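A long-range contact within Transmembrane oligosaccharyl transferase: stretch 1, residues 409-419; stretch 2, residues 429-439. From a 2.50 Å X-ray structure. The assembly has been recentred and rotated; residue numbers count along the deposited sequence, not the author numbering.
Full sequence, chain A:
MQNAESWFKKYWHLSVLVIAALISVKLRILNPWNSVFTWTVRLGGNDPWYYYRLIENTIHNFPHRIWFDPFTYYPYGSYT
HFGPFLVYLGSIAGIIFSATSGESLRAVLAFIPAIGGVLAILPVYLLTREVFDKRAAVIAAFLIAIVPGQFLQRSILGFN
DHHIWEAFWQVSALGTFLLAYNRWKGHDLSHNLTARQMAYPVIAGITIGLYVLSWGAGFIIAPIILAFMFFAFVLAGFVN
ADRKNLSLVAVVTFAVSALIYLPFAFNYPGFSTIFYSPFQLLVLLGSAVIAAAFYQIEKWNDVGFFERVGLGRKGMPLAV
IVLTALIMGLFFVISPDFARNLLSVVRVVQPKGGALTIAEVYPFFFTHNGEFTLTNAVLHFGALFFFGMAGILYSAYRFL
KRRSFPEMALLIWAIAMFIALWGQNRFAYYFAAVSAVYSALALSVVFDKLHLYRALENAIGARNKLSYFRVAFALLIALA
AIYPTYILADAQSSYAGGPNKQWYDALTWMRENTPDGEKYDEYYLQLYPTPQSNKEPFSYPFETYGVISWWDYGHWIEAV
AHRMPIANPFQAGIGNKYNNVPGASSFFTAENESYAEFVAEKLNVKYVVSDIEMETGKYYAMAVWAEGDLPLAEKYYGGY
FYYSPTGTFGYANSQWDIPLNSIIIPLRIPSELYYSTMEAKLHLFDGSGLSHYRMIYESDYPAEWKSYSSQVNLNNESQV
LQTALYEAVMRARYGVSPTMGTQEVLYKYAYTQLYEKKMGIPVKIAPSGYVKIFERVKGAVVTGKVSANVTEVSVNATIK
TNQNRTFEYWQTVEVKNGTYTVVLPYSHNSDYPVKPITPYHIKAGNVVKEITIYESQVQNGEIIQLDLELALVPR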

ATOM      1  N   ALA A 409     -31.719   0.231  11.669  1.00 60.65           N
ATOM      2  CA  ALA A 409     -30.790   0.757  10.675  1.00 55.46           C
ATOM      3  C   ALA A 409     -29.351   0.409  11.055  1.00 51.55           C
ATOM      4  O   ALA A 409     -28.557  -0.006  10.216  1.00 51.45           O
ATOM      5  CB  ALA A 409     -30.963   2.264  10.534  1.00 50.55           C
ATOM      6  N   LEU A 410     -29.032   0.559  12.335  1.00 49.41           N
ATOM      7  CA  LEU A 410     -27.682   0.287  12.815  1.00 57.24           C
ATOM      8  C   LEU A 410     -27.273  -1.178  12.622  1.00 65.13           C
ATOM      9  O   LEU A 410     -26.155  -1.463  12.180  1.00 71.88           O
ATOM     10  CB  LEU A 410     -27.540   0.710  14.280  1.00 57.36           C
ATOM     11  CG  LEU A 410     -26.172   1.226  14.730  1.00 59.99           C
ATOM     12  CD1 LEU A 410     -25.866   2.616  14.150  1.00 57.51           C
ATOM     13  CD2 LEU A 410     -26.119   1.231  16.250  1.00 59.29           C
ATOM     14  N   LEU A 411     -28.181  -2.099  12.948  1.00 66.12           N
ATOM     15  CA  LEU A 411     -27.936  -3.533  12.769  1.00 64.57           C
ATOM     16  C   LEU A 411     -27.665  -3.898  11.311  1.00 61.45           C
ATOM     17  O   LEU A 411     -26.762  -4.682  11.014  1.00 62.81           O
ATOM     18  CB  LEU A 411     -29.108  -4.349  13.321  1.00 65.90           C
ATOM     19  CG  LEU A 411     -28.933  -4.727  14.794  1.00 75.07           C
ATOM     20  CD1 LEU A 411     -30.253  -5.148  15.439  1.00 79.02           C
ATOM     21  CD2 LEU A 411     -27.891  -5.831  14.926  1.00 75.68           C
ATOM     22  N   ILE A 412     -28.462  -3.315  10.418  1.00 56.23           N
ATOM     23  CA  ILE A 412     -28.337  -3.525   8.984  1.00 54.25           C
ATOM     24  C   ILE A 412     -26.970  -3.056   8.512  1.00 55.44           C
ATOM     25  O   ILE A 412     -26.320  -3.711   7.700  1.00 56.98           O
ATOM     26  CB  ILE A 412     -29.435  -2.744   8.224  1.00 53.97           C
ATOM     27  CG1 ILE A 412     -30.818  -3.320   8.532  1.00 56.67           C
ATOM     28  CG2 ILE A 412     -29.195  -2.765   6.721  1.00 44.80           C
ATOM     29  CD1 ILE A 412     -31.943  -2.617   7.782  1.00 56.52           C
ATOM     30  N   TRP A 413     -26.542  -1.906   9.019  1.00 56.58           N
ATOM     31  CA  TRP A 413     -25.216  -1.381   8.716  1.00 58.48           C
ATOM     32  C   TRP A 413     -24.141  -2.354   9.192  1.00 57.39           C
ATOM     33  O   TRP A 413     -23.213  -2.668   8.455  1.00 57.86           O
ATOM     34  CB  TRP A 413     -25.030  -0.010   9.375  1.00 58.40           C
ATOM     35  CG  TRP A 413     -23.604   0.477   9.419  1.00 61.85           C
ATOM     36  CD1 TRP A 413     -22.780   0.727   8.352  1.00 60.70           C
ATOM     37  CD2 TRP A 413     -22.849   0.802  10.593  1.00 59.64           C
ATOM     38  NE1 TRP A 413     -21.558   1.178   8.799  1.00 57.76           N
ATOM     39  CE2 TRP A 413     -21.575   1.235  10.168  1.00 59.55           C
ATOM     40  CE3 TRP A 413     -23.127   0.767  11.961  1.00 58.14           C
ATOM     41  CZ2 TRP A 413     -20.580   1.631  11.067  1.00 60.92           C
ATOM     42  CZ3 TRP A 413     -22.135   1.158  12.857  1.00 61.02           C
ATOM     43  CH2 TRP A 413     -20.882   1.583  12.406  1.00 60.66           C
ATOM     44  N   ALA A 414     -24.291  -2.841  10.421  1.00 56.63           N
ATOM     45  CA  ALA A 414     -23.328  -3.762  11.015  1.00 57.11           C
ATOM     46  C   ALA A 414     -23.239  -5.089  10.255  1.00 58.12           C
ATOM     47  O   ALA A 414     -22.143  -5.567   9.948  1.00 56.02           O
ATOM     48  CB  ALA A 414     -23.660  -3.998  12.479  1.00 57.49           C
ATOM     49  N   ILE A 415     -24.392  -5.684   9.966  1.00 59.55           N
ATOM     50  CA  ILE A 415     -24.447  -6.939   9.223  1.00 60.33           C
ATOM     51  C   ILE A 415     -23.901  -6.795   7.804  1.00 65.30           C
ATOM     52  O   ILE A 415     -23.167  -7.656   7.336  1.00 68.80           O
ATOM     53  CB  ILE A 415     -25.874  -7.486   9.169  1.00 53.96           C
ATOM     54  CG1 ILE A 415     -26.344  -7.839  10.577  1.00 49.07           C
ATOM     55  CG2 ILE A 415     -25.960  -8.701   8.249  1.00 50.07           C
ATOM     56  CD1 ILE A 415     -27.828  -8.096  10.647  1.00 49.81           C
ATOM     57  N   ALA A 416     -24.262  -5.714   7.119  1.00 70.94           N
ATOM     58  CA  ALA A 416     -23.766  -5.482   5.761  1.00 71.48           C
ATOM     59  C   ALA A 416     -22.253  -5.387   5.785  1.00 74.39           C
ATOM     60  O   ALA A 416     -21.570  -5.924   4.912  1.00 78.20           O
ATOM     61  CB  ALA A 416     -24.360  -4.220   5.180  1.00 68.86           C
ATOM     62  N   MET A 417     -21.743  -4.689   6.793  1.00 71.62           N
ATOM     63  CA  MET A 417     -20.313  -4.583   7.029  1.00 72.29           C
ATOM     64  C   MET A 417     -19.722  -5.984   7.147  1.00 77.26           C
ATOM     65  O   MET A 417     -18.792  -6.355   6.420  1.00 79.87           O
ATOM     66  CB  MET A 417     -20.072  -3.800   8.325  1.00 72.34           C
ATOM     67  CG  MET A 417     -18.874  -2.865   8.325  1.00 73.60           C
ATOM     68  SD  MET A 417     -19.255  -1.160   7.837  1.00 86.36           S
ATOM     69  CE  MET A 417     -19.656  -1.343   6.107  1.00 30.05           C
ATOM     70  N   PHE A 418     -20.290  -6.757   8.066  1.00 72.99           N
ATOM     71  CA  PHE A 418     -19.882  -8.128   8.302  1.00 70.41           C
ATOM     72  C   PHE A 418     -19.950  -8.979   7.042  1.00 73.63           C
ATOM     73  O   PHE A 418     -18.978  -9.633   6.681  1.00 79.13           O
ATOM     74  CB  PHE A 418     -20.780  -8.741   9.362  1.00 77.12           C
ATOM     75  CG  PHE A 418     -20.061  -9.129  10.598  1.00 82.07           C
ATOM     76  CD1 PHE A 418     -19.458 -10.375  10.695  1.00 86.43           C
ATOM     77  CD2 PHE A 418     -19.976  -8.249  11.669  1.00 82.84           C
ATOM     78  CE1 PHE A 418     -18.783 -10.746  11.846  1.00 90.00           C
ATOM     79  CE2 PHE A 418     -19.304  -8.608  12.825  1.00 85.97           C
ATOM     80  CZ  PHE A 418     -18.706  -9.859  12.914  1.00 89.86           C
ATOM     81  N   ILE A 419     -21.105  -8.968   6.384  1.00 73.76           N
ATOM     82  CA  ILE A 419     -21.322  -9.777   5.188  1.00 71.17           C
ATOM     83  C   ILE A 419     -20.323  -9.437   4.073  1.00 70.24           C
ATOM     84  O   ILE A 419     -19.731 -10.324   3.467  1.00 73.98           O
ATOM     85  CB  ILE A 419     -22.787  -9.657   4.682  1.00 83.96           C
ATOM     86  CG1 ILE A 419     -23.770 -10.222   5.714  1.00 86.29           C
ATOM     87  CG2 ILE A 419     -22.962 -10.372   3.358  1.00 82.69           C
ATOM     88  CD1 ILE A 419     -23.629 -11.711   5.964  1.00 88.21           C
ATOM     89  N   TYR A 429     -10.692  -1.516   9.128  1.00 49.00           N
ATOM     90  CA  TYR A 429     -10.949  -0.207   9.743  1.00 46.99           C
ATOM     91  C   TYR A 429     -12.436   0.162   9.807  1.00 53.80           C
ATOM     92  O   TYR A 429     -12.860   0.945  10.659  1.00 56.55           O
ATOM     93  CB  TYR A 429     -10.136   0.902   9.065  1.00 41.77           C
ATOM     94  CG  TYR A 429     -10.337   1.010   7.572  1.00 39.93           C
ATOM     95  CD1 TYR A 429     -11.412   1.706   7.040  1.00 40.23           C
ATOM     96  CD2 TYR A 429      -9.435   0.440   6.692  1.00 37.67           C
ATOM     97  CE1 TYR A 429     -11.599   1.809   5.666  1.00 38.86           C
ATOM     98  CE2 TYR A 429      -9.608   0.541   5.336  1.00 42.07           C
ATOM     99  CZ  TYR A 429     -10.699   1.221   4.826  1.00 40.04           C
ATOM    100  OH  TYR A 429     -10.872   1.321   3.464  1.00 35.05           O
ATOM    101  N   TYR A 430     -13.233  -0.415   8.918  1.00 52.10           N
ATOM    102  CA  TYR A 430     -14.664  -0.161   8.946  1.00 49.34           C
ATOM    103  C   TYR A 430     -15.360  -0.749  10.180  1.00 55.04           C
ATOM    104  O   TYR A 430     -16.448  -0.296  10.561  1.00 54.75           O
ATOM    105  CB  TYR A 430     -15.307  -0.667   7.660  1.00 47.84           C
ATOM    106  CG  TYR A 430     -15.231   0.284   6.474  1.00 44.93           C
ATOM    107  CD1 TYR A 430     -15.848   1.523   6.512  1.00 47.23           C
ATOM    108  CD2 TYR A 430     -14.598  -0.084   5.308  1.00 43.80           C
ATOM    109  CE1 TYR A 430     -15.814   2.376   5.434  1.00 46.00           C
ATOM    110  CE2 TYR A 430     -14.558   0.762   4.215  1.00 47.18           C
ATOM    111  CZ  TYR A 430     -15.172   1.990   4.287  1.00 45.92           C
ATOM    112  OH  TYR A 430     -15.147   2.844   3.211  1.00 37.89           O
ATOM    113  N   PHE A 431     -14.744  -1.750  10.812  1.00 53.85           N
ATOM    114  CA  PHE A 431     -15.357  -2.370  11.991  1.00 61.64           C
ATOM    115  C   PHE A 431     -15.136  -1.513  13.235  1.00 59.78           C
ATOM    116  O   PHE A 431     -15.858  -1.644  14.225  1.00 57.61           O
ATOM    117  CB  PHE A 431     -14.830  -3.800  12.214  1.00 75.11           C
ATOM    118  CG  PHE A 431     -15.357  -4.813  11.227  1.00 84.52           C
ATOM    119  CD1 PHE A 431     -16.700  -4.828  10.876  1.00 90.41           C
ATOM    120  CD2 PHE A 431     -14.504  -5.747  10.645  1.00 91.31           C
ATOM    121  CE1 PHE A 431     -17.189  -5.758   9.961  1.00 96.03           C
ATOM    122  CE2 PHE A 431     -14.983  -6.682   9.728  1.00 94.16           C
ATOM    123  CZ  PHE A 431     -16.325  -6.685   9.387  1.00 96.38           C
ATOM    124  N   ALA A 432     -14.142  -0.629  13.168  1.00 56.92           N
ATOM    125  CA  ALA A 432     -13.776   0.207  14.306  1.00 54.76           C
ATOM    126  C   ALA A 432     -14.982   0.960  14.887  1.00 51.03           C
ATOM    127  O   ALA A 432     -15.312   0.805  16.061  1.00 51.51           O
ATOM    128  CB  ALA A 432     -12.686   1.172  13.908  1.00 51.37           C
ATOM    129  N   ALA A 433     -15.639   1.767  14.059  1.00 45.54           N
ATOM    130  CA  ALA A 433     -16.833   2.482  14.492  1.00 48.43           C
ATOM    131  C   ALA A 433     -17.905   1.521  14.977  1.00 56.31           C
ATOM    132  O   ALA A 433     -18.640   1.848  15.904  1.00 63.62           O
ATOM    133  CB  ALA A 433     -17.379   3.349  13.378  1.00 43.51           C
ATOM    134  N   VAL A 434     -18.004   0.349  14.350  1.00 53.56           N
ATOM    135  CA  VAL A 434     -18.993  -0.639  14.770  1.00 59.69           C
ATOM    136  C   VAL A 434     -18.707  -1.124  16.178  1.00 59.05           C
ATOM    137  O   VAL A 434     -19.591  -1.116  17.035  1.00 57.03           O
ATOM    138  CB  VAL A 434     -19.046  -1.876  13.854  1.00 58.65           C
ATOM    139  CG1 VAL A 434     -19.991  -2.922  14.449  1.00 58.78           C
ATOM    140  CG2 VAL A 434     -19.481  -1.505  12.459  1.00 47.64           C
ATOM    141  N   SER A 435     -17.470  -1.545  16.415  1.00 60.11           N
ATOM    142  CA  SER A 435     -17.100  -2.094  17.718  1.00 63.73           C
ATOM    143  C   SER A 435     -17.150  -1.037  18.825  1.00 73.26           C
ATOM    144  O   SER A 435     -17.296  -1.376  20.001  1.00 76.99           O
ATOM    145  CB  SER A 435     -15.722  -2.744  17.668  1.00 56.78           C
ATOM    146  OG  SER A 435     -14.715  -1.791  17.936  1.00 62.39           O
ATOM    147  N   ALA A 436     -17.052   0.239  18.449  1.00 70.51           N
ATOM    148  CA  ALA A 436     -17.119   1.335  19.426  1.00 67.78           C
ATOM    149  C   ALA A 436     -18.554   1.728  19.840  1.00 71.33           C
ATOM    150  O   ALA A 436     -18.787   2.156  20.975  1.00 66.73           O
ATOM    151  CB  ALA A 436     -16.369   2.547  18.910  1.00 52.79           C
ATOM    152  N   VAL A 437     -19.496   1.606  18.905  1.00 72.71           N
ATOM    153  CA  VAL A 437     -20.897   1.951  19.152  1.00 72.35           C
ATOM    154  C   VAL A 437     -21.595   0.865  19.952  1.00 71.58           C
ATOM    155  O   VAL A 437     -22.297   1.162  20.921  1.00 75.09           O
ATOM    156  CB  VAL A 437     -21.656   2.176  17.835  1.00 72.04           C
ATOM    157  CG1 VAL A 437     -23.135   2.400  18.090  1.00 70.42           C
ATOM    158  CG2 VAL A 437     -21.071   3.349  17.078  1.00 71.47           C
ATOM    159  N   TYR A 438     -21.390  -0.391  19.549  1.00 70.27           N
ATOM    160  CA  TYR A 438     -22.004  -1.546  20.215  1.00 74.14           C
ATOM    161  C   TYR A 438     -21.288  -1.945  21.520  1.00 75.67           C
ATOM    162  O   TYR A 438     -21.678  -2.902  22.189  1.00 78.56           O
ATOM    163  CB  TYR A 438     -22.123  -2.731  19.246  1.00 69.90           C
ATOM    164  CG  TYR A 438     -23.215  -2.563  18.208  1.00 72.94           C
ATOM    165  CD1 TYR A 438     -24.510  -2.211  18.582  1.00 76.12           C
ATOM    166  CD2 TYR A 438     -22.952  -2.737  16.853  1.00 71.38           C
ATOM    167  CE1 TYR A 438     -25.517  -2.049  17.634  1.00 71.78           C
ATOM    168  CE2 TYR A 438     -23.954  -2.575  15.901  1.00 71.16           C
ATOM    169  CZ  TYR A 438     -25.230  -2.230  16.301  1.00 69.34           C
ATOM    170  OH  TYR A 438     -26.223  -2.073  15.369  1.00 67.66           O
ATOM    171  N   SER A 439     -20.240  -1.209  21.872  1.00 73.74           N
ATOM    172  CA  SER A 439     -19.616  -1.358  23.182  1.00 73.67           C
ATOM    173  C   SER A 439     -20.125  -0.258  24.101  1.00 73.95           C
ATOM    174  O   SER A 439     -20.411  -0.499  25.276  1.00 77.31           O
ATOM    175  CB  SER A 439     -18.091  -1.313  23.081  1.00 72.87           C
ATOM    176  OG  SER A 439     -17.574  -2.472  22.463  1.00 70.68           O
TER

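The two stretches are helical and run in roughly opposite directions: their N-to-C axes make an angle of 147° and approach to 10.5 Å. The backbones come nearest at Ala414 and Val434, whose CA atoms lie 6.5 Å apart; toward one end of the contact, the CA atoms of Met417 and Phe431 are 7.4 Å apart. No hydrogen bond crosses between the stretches, so the 549 Å² they bury together is held by the fit of mostly apolar surfaces, while each backbone meets its needs largely internally, as in Ala414 N to Leu410 O at 2.9 Å.

The small side chain of Ala414 marks the hollow on the first helix. Its CA-to-CB bond points toward the second helix yet carries only a methyl, and two neighbours use the space: Val434 CG1 lies 4.3 Å from Ala414 CB, and Tyr438 CE2 comes to 3.7 Å from the same atom, which sits near the plane of the tyrosine ring, at its edge.

Tyr438 is the bump from the second helix with the largest area covered by the first, 82 Å². With chi1 in the m well, its ring reaches the first helix and sets its hydroxyl against the backbone, Tyr438 OH lying 3.1 Å from Leu411 N and 3.2 Å from Leu410 O. Both separations are short, but the angles are poor, so the evidence supports close packing rather than hydrogen bonding. Leu410 covers part of this ring obliquely, with Leu410 CD2 3.6 Å from Tyr438 CZ, and the same methyl meets Val437 CG1 at 3.7 Å. One leucine branch thus touches both residues.

Trp413 starts sideways, but its indole ends nearer the second helix. There Val434 CG2 sits over one face of the six-membered ring, 3.7 Å from the centroid and 25° off the normal, a CH-pi contact in which a methyl rests on the pi cloud. Trp413 CH2 also approaches Ala433 CB to 4.0 Å, where the small alanine leaves room for the ring's end. Val434 therefore packs CG2 against Trp413 while CG1 faces Ala414.

Beyond this, Met417 points toward the second helix and meets two of its aromatic residues. Met417 CG is 3.7 Å from Phe431 CE1, and Met417 SD is 4.0 Å from Tyr430 CB; the sulfur stands 5.3 Å from the Tyr430 ring centroid, in an oblique sulfur-aromatic contact. Phe431 then extends to Phe418, their ring centroids 5.3 Å apart and planes at 47°, an oblique aromatic pair. Phe431 CE1 also lies 3.8 Å from Phe418 N, bringing the ring edge close to the backbone.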